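Local coordinates for iron transport multicopper oxidase FET3 (Saccharomyces cerevisiae, PDB 1ZPU), which oxidises ferrous to ferric iron at the expense of dioxygen, using four copper ions, to feed high-affinity iron uptake in yeast, and also oxidises cuprous ion, at residues K152-S156 / V157-T161; N386-T389 / G390-F394. All coordinates share one frame; numbering follows the deposited sequence.

Contact 1 of 2, residues K152-S156 / V157-T161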
# COMPACT_ATOMS: atom_id res chain seq x y z
N LYS A 152 -10.75 11.53 15.21
CA LYS A 152 -11.62 11.76 16.36
C LYS A 152 -13.08 11.69 15.97
O LYS A 152 -13.90 11.16 16.73
CB LYS A 152 -11.33 13.13 16.98
CG LYS A 152 -10.03 13.22 17.70
CD LYS A 152 -9.68 14.68 17.93
CE LYS A 152 -8.24 14.84 18.37
NZ LYS A 152 -8.09 16.18 19.02
N SER A 153 -13.40 12.23 14.80
CA SER A 153 -14.77 12.18 14.31
C SER A 153 -15.00 11.05 13.30
O SER A 153 -16.14 10.75 12.97
CB SER A 153 -15.24 13.52 13.75
OG SER A 153 -14.30 14.03 12.81
N PHE A 154 -13.94 10.40 12.83
CA PHE A 154 -14.10 9.23 11.96
C PHE A 154 -14.48 7.98 12.74
O PHE A 154 -15.43 7.28 12.37
CB PHE A 154 -12.83 8.94 11.16
CG PHE A 154 -12.91 7.67 10.37
CD1 PHE A 154 -13.96 7.46 9.48
CD2 PHE A 154 -11.92 6.70 10.50
CE1 PHE A 154 -14.04 6.28 8.73
CE2 PHE A 154 -11.97 5.52 9.76
CZ PHE A 154 -13.04 5.30 8.87
N MET A 155 -13.72 7.68 13.77
CA MET A 155 -13.98 6.55 14.63
C MET A 155 -14.80 7.07 15.81
O MET A 155 -14.27 7.29 16.90
CB MET A 155 -12.67 5.94 15.10
CG MET A 155 -12.62 4.43 14.98
SD MET A 155 -12.13 3.91 13.32
CE MET A 155 -10.40 4.32 13.43
N SER A 156 -16.09 7.26 15.58
CA SER A 156 -16.93 8.03 16.49
C SER A 156 -18.35 7.49 16.46
O SER A 156 -18.78 6.96 15.44
CB SER A 156 -16.93 9.50 16.05
OG SER A 156 -17.82 10.27 16.83
N VAL A 157 -19.07 7.65 17.57
CA VAL A 157 -20.49 7.31 17.62
C VAL A 157 -21.34 8.24 16.75
O VAL A 157 -22.46 7.90 16.40
CB VAL A 157 -21.06 7.35 19.06
CG1 VAL A 157 -20.72 6.09 19.79
CG2 VAL A 157 -20.55 8.57 19.81
N TYR A 158 -20.81 9.41 16.41
CA TYR A 158 -21.53 10.31 15.53
C TYR A 158 -21.20 10.04 14.06
O TYR A 158 -21.52 10.84 13.17
CB TYR A 158 -21.29 11.76 15.92
CG TYR A 158 -21.38 11.97 17.41
CD1 TYR A 158 -20.24 12.18 18.18
CD2 TYR A 158 -22.61 11.92 18.07
CE1 TYR A 158 -20.31 12.36 19.55
CE2 TYR A 158 -22.68 12.09 19.44
CZ TYR A 158 -21.53 12.31 20.18
OH TYR A 158 -21.59 12.49 21.54
N ASN A 159 -20.57 8.89 13.81
CA ASN A 159 -20.31 8.40 12.48
C ASN A 159 -20.64 6.92 12.35
O ASN A 159 -19.74 6.10 12.14
CB ASN A 159 -18.85 8.60 12.11
CG ASN A 159 -18.60 8.40 10.62
OD1 ASN A 159 -19.44 8.76 9.80
ND2 ASN A 159 -17.45 7.85 10.27
N PRO A 160 -21.94 6.57 12.47
CA PRO A 160 -22.36 5.16 12.49
C PRO A 160 -22.21 4.46 11.12
O PRO A 160 -22.12 3.24 11.06
CB PRO A 160 -23.83 5.24 12.87
CG PRO A 160 -24.07 6.65 13.29
CD PRO A 160 -23.10 7.47 12.58
N THR A 161 -22.17 5.24 10.04
CA THR A 161 -22.08 4.72 8.69
C THR A 161 -20.67 4.26 8.39
O THR A 161 -20.45 3.51 7.44
CB THR A 161 -22.46 5.82 7.68
OG1 THR A 161 -23.83 6.15 7.87
CG2 THR A 161 -22.27 5.36 6.23

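Contact 2 of 2, residues N386-T389 / G390-F394. With CU1 (copper (I) ion), chain B.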
# COMPACT_ATOMS: atom_id res chain seq x y z
N ASN A 386 -15.96 -9.42 -1.12
CA ASN A 386 -16.45 -8.11 -0.69
C ASN A 386 -17.95 -8.10 -0.44
O ASN A 386 -18.75 -8.25 -1.36
CB ASN A 386 -16.10 -7.01 -1.70
CG ASN A 386 -16.29 -5.61 -1.12
OD1 ASN A 386 -16.34 -5.43 0.09
ND2 ASN A 386 -16.40 -4.62 -2.00
N GLN A 387 -18.32 -7.91 0.82
CA GLN A 387 -19.72 -7.81 1.21
C GLN A 387 -20.11 -6.34 1.34
O GLN A 387 -21.26 -6.00 1.62
CB GLN A 387 -19.93 -8.51 2.54
CG GLN A 387 -21.10 -9.47 2.57
CD GLN A 387 -20.71 -10.85 2.10
OE1 GLN A 387 -19.55 -11.25 2.20
NE2 GLN A 387 -21.69 -11.59 1.58
N ASP A 388 -19.12 -5.47 1.15
CA ASP A 388 -19.27 -4.01 1.24
C ASP A 388 -19.46 -3.42 -0.16
O ASP A 388 -18.95 -3.97 -1.14
CB ASP A 388 -18.02 -3.40 1.89
CG ASP A 388 -18.05 -1.87 1.91
OD1 ASP A 388 -18.95 -1.31 2.58
OD2 ASP A 388 -17.20 -1.22 1.25
N THR A 389 -20.16 -2.28 -0.26
CA THR A 389 -20.48 -1.72 -1.58
C THR A 389 -19.38 -0.84 -2.15
O THR A 389 -19.61 -0.15 -3.14
CB THR A 389 -21.83 -0.98 -1.65
OG1 THR A 389 -21.72 0.26 -0.97
CG2 THR A 389 -22.94 -1.79 -1.04
N GLY A 390 -18.19 -0.85 -1.55
CA GLY A 390 -17.09 -0.01 -2.03
C GLY A 390 -15.95 -0.77 -2.70
O GLY A 390 -15.92 -2.00 -2.69
N THR A 391 -15.02 -0.03 -3.30
CA THR A 391 -13.79 -0.59 -3.86
C THR A 391 -12.70 -0.56 -2.80
O THR A 391 -12.57 0.43 -2.10
CB THR A 391 -13.29 0.24 -5.03
OG1 THR A 391 -14.22 0.15 -6.11
CG2 THR A 391 -11.94 -0.28 -5.50
N HIS A 392 -11.92 -1.64 -2.69
CA HIS A 392 -10.80 -1.66 -1.76
C HIS A 392 -9.57 -2.20 -2.45
O HIS A 392 -9.62 -3.25 -3.12
CB HIS A 392 -11.10 -2.56 -0.58
CG HIS A 392 -12.41 -2.29 0.07
ND1 HIS A 392 -12.52 -1.59 1.25
CD2 HIS A 392 -13.67 -2.63 -0.28
CE1 HIS A 392 -13.79 -1.51 1.59
NE2 HIS A 392 -14.51 -2.14 0.68
N PRO A 393 -8.44 -1.50 -2.29
CA PRO A 393 -7.19 -2.02 -2.77
C PRO A 393 -6.46 -2.79 -1.65
O PRO A 393 -5.96 -2.19 -0.71
CB PRO A 393 -6.44 -0.76 -3.17
CG PRO A 393 -7.00 0.32 -2.29
CD PRO A 393 -8.27 -0.18 -1.67
N PHE A 394 -6.43 -4.11 -1.75
CA PHE A 394 -5.73 -4.90 -0.76
C PHE A 394 -4.30 -5.13 -1.18
O PHE A 394 -4.01 -5.30 -2.37
CB PHE A 394 -6.44 -6.22 -0.50
CG PHE A 394 -7.75 -6.06 0.21
CD1 PHE A 394 -8.93 -5.95 -0.51
CD2 PHE A 394 -7.79 -5.97 1.59
CE1 PHE A 394 -10.14 -5.76 0.15
CE2 PHE A 394 -9.00 -5.79 2.25
CZ PHE A 394 -10.18 -5.70 1.53
CU CU1 B . -10.87 -0.68 2.10

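Contact 1 of 2, residues K152-S156 / V157-T161
N159 lays its amide beside the F154 ring at the end of helix 147-154, where the chain leaves the helix and folds through a type I beta turn from S156 to N159. N159 ND2 donates to F154 O in a bond 3.0 Å long and nearly straight at 173°. It lies in the carbonyl plane on a lone pair, and F154 O sits almost in the amide plane of N159, so the bond is close to coplanar with both groups. N159 reaches back to the last turn of the helix because its CG stands opposite the backbone N (chi1 -167°). ND2 also bonds A163 O further along the loop, so this one amide nitrogen ties the helix end to the chain that follows. The same N159 ND2 comes within 3.6 Å of F154 CD1, the ring and amide planes being 50° apart.

F154 is buried; its ring meets W467 edge-to-face and touches P165 and Q471, which brings this surface turn close to H468, a ligand of the type 1 copper.

Inside the turn, N159 N bonds S156 O at 3.1 Å. The S156 side chain adds a second bond: its OG, rotated to lie beside its own carbonyl carbon, takes the Y158 backbone N-H, with 3.1 Å between S156 OG and Y158 N. That hydroxyl oxygen also lies 3.4 Å from Y158 CD1. On one face of the same tyrosine ring, V157 CG2 sits over the centre, 3.7 Å above the plane.

Contact 2 of 2, residues N386-T389 / G390-F394
D388 holds H392 from behind in the type 1 copper site: H392 ND1 binds the copper ion at 2.1 Å, and on the far side of the ring H392 NE2 donates to D388 OD2 at 2.9 Å. The carboxylate oxygen lies near the ring plane, is met on its anti side, and the two planes are 63° apart. G390 N reaches D388 OD2 at 3.0 Å from the opposite face of the carboxylate, so two donors grip one oxygen. Replacing D388 by an alanine is likely to leave H392 NE2 and G390 N without their shared acceptor and the imidazole less firmly held in its orientation.

N386 completes the tight part. Its amide, nearly perpendicular to the imidazole, sets N386 ND2 at the ring edge, 3.8 Å from H392 CD2, and gives G390 O a weak bond; OD1 accepts from D388 N, an Asx turn. T389, by contrast, is exposed, and its side chain rests on Q444.

H468 and C463 also bind the copper. The turn joins strand 379-386 to strand 392-396, which lies between strands 457-463 and 438-441, with H392 packing on M324 of strand 316-326.

In the fold
Contact 1 comes first along the chain, in the second cupredoxin-like domain, and contact 2 follows in the third; they share no sheet. Their centres are about 20 Å apart and their nearest atoms about 7 Å, without touching. Contact 1 closes helix 147-154 at the surface, whereas contact 2 links strands 379-386 and 392-396 of two different sheets in the domain that carries the type 1 copper. What they have in common is that copper: contact 2 supplies one of its ligands, and contact 1 approaches the helix 466-470 side, where another ligand lies. The second domain thus comes up against the surroundings of a metal site that the third domain builds.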